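PDB 5BPK: gamma-glutamyltranspeptidase (Ggt) from Helicobacter pylori 26695, which probably cleaves the gamma-glutamyl bond of glutathione and related compounds and passes the glutamyl group to water or an acceptor, as an N-terminal nucleophile hydrolase. Local coordinates for residues S95-V104 / A118-Q127; S5-S15 / I78-V89. All blocks are in the same frame, centred on the assembly; numbering follows the deposited sequence. Where two conformers were deposited one is given.

Overall arrangement
The two contacts lie on successive layers of an Ntn-hydrolase alpha-beta-beta-alpha sandwich. Contact 2 packs the hairpin 5-15, which leads away from the N-terminal Thr1 of the ligand pocket, against the hairpin 78-89. Contact 1 follows, joining the helix that comes after strand 84-89 to the extended chain 118-127. Their centres are 20 Å apart, yet they meet: Val104 CG1 lies 3.9 Å from Val89 CG2, and Val101 CG1 lies 4.1 Å from Val89 CG1, so the helix rests on the sheet. The bound dihydro-oxazolyl glycine touches Ile97 of contact 1. Between nearest atoms, the side chain of Ser95 in contact 1 is about 7 Å from this ligand, and the side chain of Ser15 in contact 2 is about 13 Å from the ligand.

Contact 1 of 2, residues S95-V104 / A118-Q127; sequences SRIITTVLQV and AVSAPRFHMQ. With EDO (1,2-ethanediol), chain R; EDO (1,2-ethanediol), chain H.
Gln103 and Phe124 join helix 96-109 of the Ntn-hydrolase sandwich, here residues 96-104, to the extended chain after helix 115-120. The glutamine amide suits this place because it can both accept and donate: Phe124 N gives a nearly straight bond (167°) to a lone pair of Gln103 OE1 at 2.8 Å, while one N-H of Gln103 NE2 goes, less straight, to Phe124 O at 2.7 Å. The other N-H, bound to Thr99 O one turn back, fixes the amide's rotation, and OE1 also lies over a face of the Phe124 ring.

A second polar cluster centres on His125. Its ND1 is hydrogen-bonded to Thr99 OG1, near the ring plane, at 2.7 Å, and its NE2 donates to Gln127 OE1, which also accepts from Ser95 OG. Both ring nitrogens are thus engaged, fixing the ring's rotation.

Packing completes the join. Bends at chi2 and chi3 fold Arg96 across His125, whereas Arg123 is extended, its NH1 salt-bridged to Asp183 and hydrogen-bonded to Met161 O, with Thr100 CG2 over one guanidinium face. Val104 meets Ala118 and Val119. On His125, Arg96 CG stands 3.6 Å from the ring centroid, almost on its normal: a CH-pi contact.

Contact 2 of 2, residues S5-S15 / I78-V89; sequences SVADRWGNAVS and IVLKNNKVFLVV. With EDO (1,2-ethanediol), chain P; EDO (1,2-ethanediol), chain T.
Two beta hairpins from the facing sheets of the Ntn-hydrolase sandwich pack together here, strand 5-8 running at 146° to strand 84-89 with a closest axial approach of 6.9 Å, while strand 13-15 runs at 32° to that same strand. Hairpin 5-15 is held by paired backbone bonds between Val6 and Val14; hairpin 78-89 closes through a type I' turn from Lys81 to Lys84 and carries a classic beta bulge, where Phe86 and Leu87 both donate to Val79 O.

Small side chains of the first hairpin receive branched ones of the second, which lets the layers come close. Val88 stands at the middle of the seam. With CG1 anti to the backbone N (chi1 -168°), that methyl reaches Ser5 CB and Ser15 CB, each 3.7 Å away, while CG2 turns to Ala13 CB at 3.8 Å and, more loosely, to Ala7 CB. Ala13, short enough to sit between larger neighbours, also meets Val85 CG2 at 3.7 Å and the tip of Ile78, whose CD1 lies 3.5 Å from Ala13 O.

The serines keep polar ends in a buried seam: Ser5 OG bonds to Asn165 O and His3 NE2, and Ser15 OG lies 3.1 Å from Val89 O, a weak bond whose proton has another acceptor within reach. Strands of both hairpins also pair antiparallel with the neighbouring Ggt chain, extending the sheets across the interface.

At the end of hairpin 5-15, Asp8 organises the turn. Its OD1 takes the Asn12 N-H from above the carboxylate plane, with weaker bonds from Trp10 N and Gly11 N, and OD2 has a second partner in Ala61 N of the neighbouring chain. Gly11 adopts a positive phi, readily tolerated without a side chain. Asn12 ND2 completes the grip, meeting the syn lone pair of Asp8 OD2 at 2.9 Å.

Contact 1 of 2, residues S95-V104 / A118-Q127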
loop_
_atom_site.group_PDB
_atom_site.type_symbol
_atom_site.label_atom_id
_atom_site.label_comp_id
_atom_site.label_asym_id
_atom_site.label_seq_id
_atom_site.Cartn_x
_atom_site.Cartn_y
_atom_site.Cartn_z
ATOM N N SER B 95 -2.933 1.216 -8.428
ATOM C CA SER B 95 -2.347 0.490 -9.549
ATOM C C SER B 95 -0.864 0.829 -9.800
ATOM O O SER B 95 -0.120 0.001 -10.334
ATOM C CB SER B 95 -3.135 0.799 -10.806
ATOM O OG SER B 95 -3.145 2.205 -11.007
ATOM N N ARG B 96 -0.433 2.033 -9.426
ATOM C CA ARG B 96 0.951 2.458 -9.666
ATOM C C ARG B 96 1.947 1.860 -8.667
ATOM O O ARG B 96 3.145 1.971 -8.868
ATOM C CB ARG B 96 1.080 3.992 -9.660
ATOM C CG ARG B 96 0.678 4.675 -10.952
ATOM C CD ARG B 96 -0.804 4.679 -11.224
ATOM N NE ARG B 96 -1.569 5.414 -10.222
ATOM C CZ ARG B 96 -2.874 5.677 -10.319
ATOM N NH1 ARG B 96 -3.570 5.293 -11.388
ATOM N NH2 ARG B 96 -3.482 6.345 -9.352
ATOM N N ILE B 97 1.462 1.213 -7.610
ATOM C CA ILE B 97 2.359 0.667 -6.589
ATOM C C ILE B 97 3.360 -0.304 -7.199
ATOM O O ILE B 97 4.566 -0.211 -6.938
ATOM C CB ILE B 97 1.598 -0.043 -5.465
ATOM C CG1 ILE B 97 0.815 0.986 -4.650
ATOM C CG2 ILE B 97 2.580 -0.815 -4.557
ATOM C CD1 ILE B 97 -0.080 0.378 -3.615
ATOM N N ILE B 98 2.850 -1.235 -8.008
ATOM C CA ILE B 98 3.658 -2.341 -8.501
ATOM C C ILE B 98 4.818 -1.794 -9.309
ATOM O O ILE B 98 5.978 -2.205 -9.129
ATOM C CB ILE B 98 2.834 -3.307 -9.368
ATOM C CG1 ILE B 98 1.698 -3.909 -8.539
ATOM C CG2 ILE B 98 3.726 -4.392 -9.949
ATOM C CD1 ILE B 98 0.655 -4.599 -9.357
ATOM N N THR B 99 4.517 -0.830 -10.175
ATOM C CA THR B 99 5.547 -0.296 -11.056
ATOM C C THR B 99 6.518 0.637 -10.301
ATOM O O THR B 99 7.725 0.638 -10.571
ATOM C CB THR B 99 4.912 0.398 -12.280
ATOM O OG1 THR B 99 4.065 1.471 -11.854
ATOM C CG2 THR B 99 4.099 -0.617 -13.121
ATOM N N THR B 100 6.008 1.392 -9.325
ATOM C CA THR B 100 6.867 2.236 -8.497
ATOM C C THR B 100 7.899 1.389 -7.744
ATOM O O THR B 100 9.099 1.679 -7.784
ATOM C CB THR B 100 6.034 3.070 -7.499
ATOM O OG1 THR B 100 5.411 4.157 -8.203
ATOM C CG2 THR B 100 6.892 3.632 -6.376
ATOM N N VAL B 101 7.432 0.320 -7.099
ATOM C CA VAL B 101 8.332 -0.508 -6.292
ATOM C C VAL B 101 9.377 -1.218 -7.187
ATOM O O VAL B 101 10.558 -1.269 -6.853
ATOM C CB VAL B 101 7.538 -1.504 -5.401
ATOM C CG1 VAL B 101 8.466 -2.503 -4.734
ATOM C CG2 VAL B 101 6.723 -0.736 -4.334
ATOM N N LEU B 102 8.923 -1.745 -8.327
ATOM C CA LEU B 102 9.802 -2.358 -9.333
ATOM C C LEU B 102 10.957 -1.432 -9.716
ATOM O O LEU B 102 12.111 -1.846 -9.789
ATOM C CB LEU B 102 8.961 -2.703 -10.588
ATOM C CG LEU B 102 9.520 -3.208 -11.921
ATOM C CD1 LEU B 102 10.226 -2.150 -12.716
ATOM C CD2 LEU B 102 10.401 -4.405 -11.686
ATOM N N GLN B 103 10.631 -0.169 -9.960
ATOM C CA GLN B 103 11.610 0.786 -10.439
ATOM C C GLN B 103 12.661 1.092 -9.375
ATOM O O GLN B 103 13.855 1.144 -9.682
ATOM C CB GLN B 103 10.910 2.049 -10.976
ATOM C CG GLN B 103 10.268 1.791 -12.335
ATOM C CD GLN B 103 9.365 2.901 -12.815
ATOM O OE1 GLN B 103 9.809 3.808 -13.545
ATOM N NE2 GLN B 103 8.086 2.855 -12.407
ATOM N N VAL B 104 12.234 1.249 -8.126
ATOM C CA VAL B 104 13.178 1.520 -7.037
ATOM C C VAL B 104 14.158 0.356 -6.898
ATOM O O VAL B 104 15.378 0.552 -6.820
ATOM C CB VAL B 104 12.463 1.806 -5.700
ATOM C CG1 VAL B 104 13.469 1.922 -4.546
ATOM C CG2 VAL B 104 11.622 3.075 -5.811
ATOM N N ALA B 118 17.661 6.127 -6.048
ATOM C CA ALA B 118 16.695 5.144 -6.533
ATOM C C ALA B 118 15.253 5.607 -6.315
ATOM O O ALA B 118 14.380 5.343 -7.151
ATOM C CB ALA B 118 16.924 3.786 -5.875
ATOM N N VAL B 119 15.001 6.263 -5.179
ATOM C CA VAL B 119 13.666 6.792 -4.866
ATOM C C VAL B 119 13.316 8.090 -5.635
ATOM O O VAL B 119 12.201 8.229 -6.152
ATOM C CB VAL B 119 13.494 7.000 -3.345
ATOM C CG1 VAL B 119 12.202 7.765 -3.017
ATOM C CG2 VAL B 119 13.527 5.645 -2.611
ATOM N N SER B 120 14.251 9.033 -5.702
ATOM C CA SER B 120 13.988 10.309 -6.376
ATOM C C SER B 120 13.856 10.176 -7.893
ATOM O O SER B 120 13.158 10.970 -8.523
ATOM C CB SER B 120 15.084 11.318 -6.053
ATOM O OG SER B 120 15.023 11.703 -4.694
ATOM N N ALA B 121 14.524 9.180 -8.471
ATOM C CA ALA B 121 14.562 9.007 -9.933
ATOM C C ALA B 121 13.156 9.028 -10.535
ATOM O O ALA B 121 12.236 8.394 -9.990
ATOM C CB ALA B 121 15.264 7.712 -10.305
ATOM N N PRO B 122 12.981 9.764 -11.647
ATOM C CA PRO B 122 11.675 9.785 -12.296
ATOM C C PRO B 122 11.163 8.391 -12.657
ATOM O O PRO B 122 11.955 7.505 -12.971
ATOM C CB PRO B 122 11.936 10.602 -13.561
ATOM C CG PRO B 122 12.961 11.605 -13.106
ATOM C CD PRO B 122 13.885 10.783 -12.224
ATOM N N ARG B 123 9.841 8.233 -12.605
ATOM C CA ARG B 123 9.165 6.950 -12.774
ATOM C C ARG B 123 8.263 6.974 -14.000
ATOM O O ARG B 123 7.720 8.023 -14.343
ATOM C CB ARG B 123 8.309 6.654 -11.541
ATOM C CG ARG B 123 9.137 6.301 -10.329
ATOM C CD ARG B 123 8.317 6.374 -9.010
ATOM N NE ARG B 123 9.255 6.352 -7.888
ATOM C CZ ARG B 123 8.999 6.713 -6.643
ATOM N NH1 ARG B 123 7.806 7.165 -6.285
ATOM N NH2 ARG B 123 9.974 6.644 -5.750
ATOM N N PHE B 124 8.122 5.817 -14.653
ATOM C CA PHE B 124 7.147 5.631 -15.737
ATOM C C PHE B 124 6.183 4.528 -15.328
ATOM O O PHE B 124 6.395 3.845 -14.334
ATOM C CB PHE B 124 7.814 5.306 -17.088
ATOM C CG PHE B 124 8.602 4.030 -17.087
ATOM C CD1 PHE B 124 8.006 2.816 -17.421
ATOM C CD2 PHE B 124 9.934 4.038 -16.721
ATOM C CE1 PHE B 124 8.742 1.639 -17.398
ATOM C CE2 PHE B 124 10.667 2.872 -16.677
ATOM C CZ PHE B 124 10.075 1.662 -17.012
ATOM N N HIS B 125 5.112 4.365 -16.092
ATOM C CA HIS B 125 4.070 3.414 -15.732
ATOM C C HIS B 125 3.270 2.992 -16.955
ATOM O O HIS B 125 2.884 3.823 -17.771
ATOM C CB HIS B 125 3.172 4.065 -14.670
ATOM C CG HIS B 125 1.964 3.270 -14.292
ATOM N ND1 HIS B 125 2.025 2.140 -13.506
ATOM C CD2 HIS B 125 0.650 3.466 -14.571
ATOM C CE1 HIS B 125 0.804 1.668 -13.327
ATOM N NE2 HIS B 125 -0.051 2.458 -13.953
ATOM N N MET B 126 3.028 1.691 -17.045
ATOM C CA MET B 126 2.136 1.091 -18.027
ATOM C C MET B 126 1.268 0.077 -17.290
ATOM O O MET B 126 1.791 -0.802 -16.623
ATOM C CB MET B 126 2.970 0.427 -19.132
ATOM C CG MET B 126 2.267 -0.611 -19.998
ATOM S SD MET B 126 0.852 -0.029 -20.931
ATOM C CE MET B 126 1.654 0.960 -22.215
ATOM N N GLN B 127 -0.052 0.232 -17.396
ATOM C CA GLN B 127 -1.001 -0.697 -16.758
ATOM C C GLN B 127 -1.988 -1.327 -17.738
ATOM O O GLN B 127 -3.054 -1.805 -17.328
ATOM C CB GLN B 127 -1.747 -0.027 -15.591
ATOM C CG GLN B 127 -2.606 1.147 -15.946
ATOM C CD GLN B 127 -3.395 1.662 -14.745
ATOM O OE1 GLN B 127 -2.821 2.128 -13.753
ATOM N NE2 GLN B 127 -4.721 1.574 -14.826
HETATM C C1 EDO R . 10.795 8.231 -16.393
HETATM O O1 EDO R . 11.188 7.366 -17.468
HETATM C C2 EDO R . 9.586 9.074 -16.813
HETATM O O2 EDO R . 9.095 9.932 -15.759
HETATM C C1 EDO H . 16.455 16.193 -5.048
HETATM O O1 EDO H . 15.671 17.209 -4.389
HETATM C C2 EDO H . 15.960 14.792 -4.660
HETATM O O2 EDO H . 16.736 14.208 -3.585
HETATM O O HOH W 1 12.398 4.389 -14.028
#

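Contact 2 of 2, residues S5-S15 / I78-V89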
loop_
_atom_site.group_PDB
_atom_site.type_symbol
_atom_site.label_atom_id
_atom_site.label_comp_id
_atom_site.label_asym_id
_atom_site.label_seq_id
_atom_site.Cartn_x
_atom_site.Cartn_y
_atom_site.Cartn_z
ATOM N N SER B 5 8.688 1.489 6.489
ATOM C CA SER B 5 9.741 0.506 6.421
ATOM C C SER B 5 10.582 0.596 7.687
ATOM O O SER B 5 10.962 1.703 8.105
ATOM C CB SER B 5 10.625 0.765 5.197
ATOM O OG SER B 5 9.921 0.548 3.970
ATOM N N VAL B 6 10.908 -0.562 8.261
ATOM C CA VAL B 6 11.691 -0.623 9.486
ATOM C C VAL B 6 12.740 -1.727 9.377
ATOM O O VAL B 6 12.448 -2.822 8.909
ATOM C CB VAL B 6 10.815 -0.912 10.747
ATOM C CG1 VAL B 6 11.637 -0.724 12.018
ATOM C CG2 VAL B 6 9.545 -0.030 10.777
ATOM N N ALA B 7 13.950 -1.438 9.838
ATOM C CA ALA B 7 14.993 -2.460 9.953
ATOM C C ALA B 7 15.777 -2.212 11.230
ATOM O O ALA B 7 16.163 -1.062 11.495
ATOM C CB ALA B 7 15.907 -2.442 8.738
ATOM N N ASP B 8 15.976 -3.271 12.023
ATOM C CA ASP B 8 16.652 -3.163 13.318
ATOM C C ASP B 8 18.080 -3.732 13.287
ATOM O O ASP B 8 18.541 -4.225 12.259
ATOM C CB ASP B 8 15.798 -3.750 14.460
ATOM C CG ASP B 8 15.625 -5.258 14.391
ATOM O OD1 ASP B 8 16.492 -5.974 13.843
ATOM O OD2 ASP B 8 14.600 -5.729 14.928
ATOM N N ARG B 9 18.781 -3.641 14.412
ATOM C CA ARG B 9 20.191 -4.030 14.468
ATOM C C ARG B 9 20.411 -5.541 14.410
ATOM O O ARG B 9 21.512 -5.997 14.086
ATOM C CB ARG B 9 20.843 -3.459 15.730
ATOM C CG ARG B 9 20.353 -4.070 17.033
ATOM C CD ARG B 9 20.665 -3.155 18.210
ATOM N NE ARG B 9 22.104 -2.960 18.418
ATOM C CZ ARG B 9 22.609 -2.227 19.405
ATOM N NH1 ARG B 9 23.923 -2.089 19.538
ATOM N NH2 ARG B 9 21.796 -1.633 20.264
ATOM N N TRP B 10 19.368 -6.313 14.713
ATOM C CA TRP B 10 19.491 -7.768 14.785
ATOM C C TRP B 10 19.274 -8.473 13.459
ATOM O O TRP B 10 19.584 -9.652 13.328
ATOM C CB TRP B 10 18.549 -8.337 15.849
ATOM C CG TRP B 10 18.874 -7.800 17.212
ATOM C CD1 TRP B 10 19.915 -8.175 18.011
ATOM C CD2 TRP B 10 18.195 -6.752 17.908
ATOM N NE1 TRP B 10 19.904 -7.454 19.179
ATOM C CE2 TRP B 10 18.854 -6.575 19.144
ATOM C CE3 TRP B 10 17.074 -5.965 17.626
ATOM C CZ2 TRP B 10 18.438 -5.633 20.078
ATOM C CZ3 TRP B 10 16.663 -5.033 18.554
ATOM C CH2 TRP B 10 17.335 -4.871 19.762
ATOM N N GLY B 11 18.717 -7.763 12.487
ATOM C CA GLY B 11 18.412 -8.344 11.192
ATOM C C GLY B 11 16.941 -8.559 10.917
ATOM O O GLY B 11 16.585 -9.146 9.902
ATOM N N ASN B 12 16.071 -8.109 11.809
ATOM C CA ASN B 12 14.651 -8.085 11.488
ATOM C C ASN B 12 14.347 -6.912 10.555
ATOM O O ASN B 12 14.983 -5.863 10.633
ATOM C CB ASN B 12 13.786 -7.956 12.739
ATOM C CG ASN B 12 14.064 -9.038 13.773
ATOM O OD1 ASN B 12 13.784 -10.218 13.549
ATOM N ND2 ASN B 12 14.602 -8.637 14.920
ATOM N N ALA B 13 13.364 -7.101 9.683
ATOM C CA ALA B 13 12.851 -6.020 8.853
ATOM C C ALA B 13 11.358 -6.208 8.642
ATOM O O ALA B 13 10.877 -7.343 8.516
ATOM C CB ALA B 13 13.572 -5.965 7.515
ATOM N N VAL B 14 10.640 -5.086 8.616
ATOM C CA VAL B 14 9.190 -5.067 8.525
ATOM C C VAL B 14 8.824 -3.993 7.502
ATOM O O VAL B 14 9.236 -2.833 7.624
ATOM C CB VAL B 14 8.546 -4.724 9.889
ATOM C CG1 VAL B 14 7.037 -4.747 9.789
ATOM C CG2 VAL B 14 9.022 -5.694 10.976
ATOM N N SER B 15 8.049 -4.391 6.502
ATOM C CA SER B 15 7.622 -3.513 5.430
ATOM C C SER B 15 6.096 -3.520 5.443
ATOM O O SER B 15 5.481 -4.570 5.242
ATOM C CB SER B 15 8.180 -4.030 4.113
ATOM O OG SER B 15 8.048 -3.073 3.090
ATOM N N ILE B 78 10.635 -6.908 0.763
ATOM C CA ILE B 78 11.974 -7.001 1.319
ATOM C C ILE B 78 12.837 -7.740 0.295
ATOM O O ILE B 78 12.437 -8.791 -0.219
ATOM C CB ILE B 78 11.983 -7.737 2.675
ATOM C CG1 ILE B 78 11.181 -6.943 3.709
ATOM C CG2 ILE B 78 13.413 -7.969 3.145
ATOM C CD1 ILE B 78 10.941 -7.684 5.015
ATOM N N VAL B 79 14.000 -7.179 -0.014
ATOM C CA VAL B 79 14.965 -7.832 -0.888
ATOM C C VAL B 79 16.113 -8.313 -0.015
ATOM O O VAL B 79 16.602 -7.566 0.838
ATOM C CB VAL B 79 15.485 -6.889 -1.993
ATOM C CG1 VAL B 79 16.457 -7.612 -2.923
ATOM C CG2 VAL B 79 14.317 -6.329 -2.802
ATOM N N LEU B 80 16.520 -9.562 -0.226
ATOM C CA LEU B 80 17.611 -10.173 0.533
ATOM C C LEU B 80 18.807 -10.423 -0.355
ATOM O O LEU B 80 18.666 -10.713 -1.540
ATOM C CB LEU B 80 17.172 -11.508 1.152
ATOM C CG LEU B 80 15.884 -11.471 1.976
ATOM C CD1 LEU B 80 15.450 -12.896 2.355
ATOM C CD2 LEU B 80 16.047 -10.600 3.215
ATOM N N LYS B 81 19.985 -10.332 0.255
ATOM C CA LYS B 81 21.241 -10.687 -0.385
ATOM C C LYS B 81 21.899 -11.691 0.549
ATOM O O LYS B 81 22.183 -11.366 1.695
ATOM C CB LYS B 81 22.100 -9.437 -0.573
ATOM C CG LYS B 81 23.476 -9.687 -1.202
ATOM C CD LYS B 81 24.244 -8.378 -1.332
ATOM C CE LYS B 81 25.599 -8.566 -1.999
ATOM N NZ LYS B 81 26.321 -7.265 -2.155
ATOM N N ASN B 82 22.077 -12.925 0.082
ATOM C CA ASN B 82 22.618 -14.005 0.922
ATOM C C ASN B 82 21.768 -14.213 2.189
ATOM O O ASN B 82 22.295 -14.388 3.292
ATOM C CB ASN B 82 24.087 -13.727 1.276
ATOM C CG ASN B 82 24.972 -13.536 0.041
ATOM O OD1 ASN B 82 25.771 -12.595 -0.031
ATOM N ND2 ASN B 82 24.829 -14.425 -0.931
ATOM N N ASN B 83 20.446 -14.187 2.007
ATOM C CA ASN B 83 19.460 -14.323 3.090
ATOM C C ASN B 83 19.542 -13.247 4.181
ATOM O O ASN B 83 19.006 -13.438 5.268
ATOM C CB ASN B 83 19.495 -15.736 3.719
ATOM C CG ASN B 83 18.636 -16.733 2.968
ATOM O OD1 ASN B 83 19.110 -17.799 2.573
ATOM N ND2 ASN B 83 17.365 -16.397 2.769
ATOM N N LYS B 84 20.191 -12.119 3.879
ATOM C CA LYS B 84 20.271 -10.980 4.804
ATOM C C LYS B 84 19.555 -9.785 4.182
ATOM O O LYS B 84 19.532 -9.633 2.973
ATOM C CB LYS B 84 21.719 -10.615 5.121
ATOM C CG LYS B 84 22.459 -11.679 5.940
ATOM C CD LYS B 84 23.893 -11.261 6.245
ATOM N N VAL B 85 18.973 -8.942 5.020
ATOM C CA VAL B 85 18.221 -7.778 4.552
ATOM C C VAL B 85 19.128 -6.877 3.726
ATOM O O VAL B 85 20.231 -6.505 4.169
ATOM C CB VAL B 85 17.612 -6.992 5.736
ATOM C CG1 VAL B 85 16.929 -5.702 5.264
ATOM C CG2 VAL B 85 16.621 -7.875 6.498
ATOM N N PHE B 86 18.662 -6.561 2.520
ATOM C CA PHE B 86 19.339 -5.644 1.604
ATOM C C PHE B 86 18.481 -4.396 1.351
ATOM O O PHE B 86 18.975 -3.271 1.460
ATOM C CB PHE B 86 19.684 -6.375 0.294
ATOM C CG PHE B 86 20.332 -5.503 -0.753
ATOM C CD1 PHE B 86 21.567 -4.917 -0.522
ATOM C CD2 PHE B 86 19.724 -5.301 -1.989
ATOM C CE1 PHE B 86 22.178 -4.128 -1.496
ATOM C CE2 PHE B 86 20.317 -4.510 -2.964
ATOM C CZ PHE B 86 21.551 -3.921 -2.716
ATOM N N LEU B 87 17.210 -4.595 0.993
ATOM C CA LEU B 87 16.262 -3.489 0.822
ATOM C C LEU B 87 14.942 -3.746 1.535
ATOM O O LEU B 87 14.465 -4.877 1.580
ATOM C CB LEU B 87 15.959 -3.250 -0.662
ATOM C CG LEU B 87 17.127 -2.865 -1.578
ATOM C CD1 LEU B 87 16.724 -2.955 -3.061
ATOM C CD2 LEU B 87 17.642 -1.457 -1.235
ATOM N N VAL B 88 14.363 -2.681 2.088
ATOM C CA VAL B 88 12.999 -2.678 2.606
ATOM C C VAL B 88 12.283 -1.560 1.858
ATOM O O VAL B 88 12.692 -0.398 1.915
ATOM C CB VAL B 88 12.961 -2.447 4.131
ATOM C CG1 VAL B 88 11.550 -2.738 4.691
ATOM C CG2 VAL B 88 14.021 -3.304 4.824
ATOM N N VAL B 89 11.242 -1.909 1.114
ATOM C CA VAL B 89 10.650 -0.964 0.183
ATOM C C VAL B 89 9.147 -1.188 0.001
ATOM O O VAL B 89 8.640 -2.289 0.159
ATOM C CB VAL B 89 11.403 -1.018 -1.165
ATOM C CG1 VAL B 89 11.261 -2.380 -1.796
ATOM C CG2 VAL B 89 10.968 0.100 -2.104
HETATM C C1 EDO P . 18.739 -10.192 7.993
HETATM O O1 EDO P . 19.855 -9.279 7.902
HETATM C C2 EDO P . 18.953 -11.241 9.077
HETATM O O2 EDO P . 18.653 -12.571 8.610
HETATM C C1 EDO T . 16.440 -11.244 17.096
HETATM O O1 EDO T . 15.255 -10.444 17.029
HETATM C C2 EDO T . 17.154 -10.990 18.407
HETATM O O2 EDO T . 16.432 -11.666 19.437
#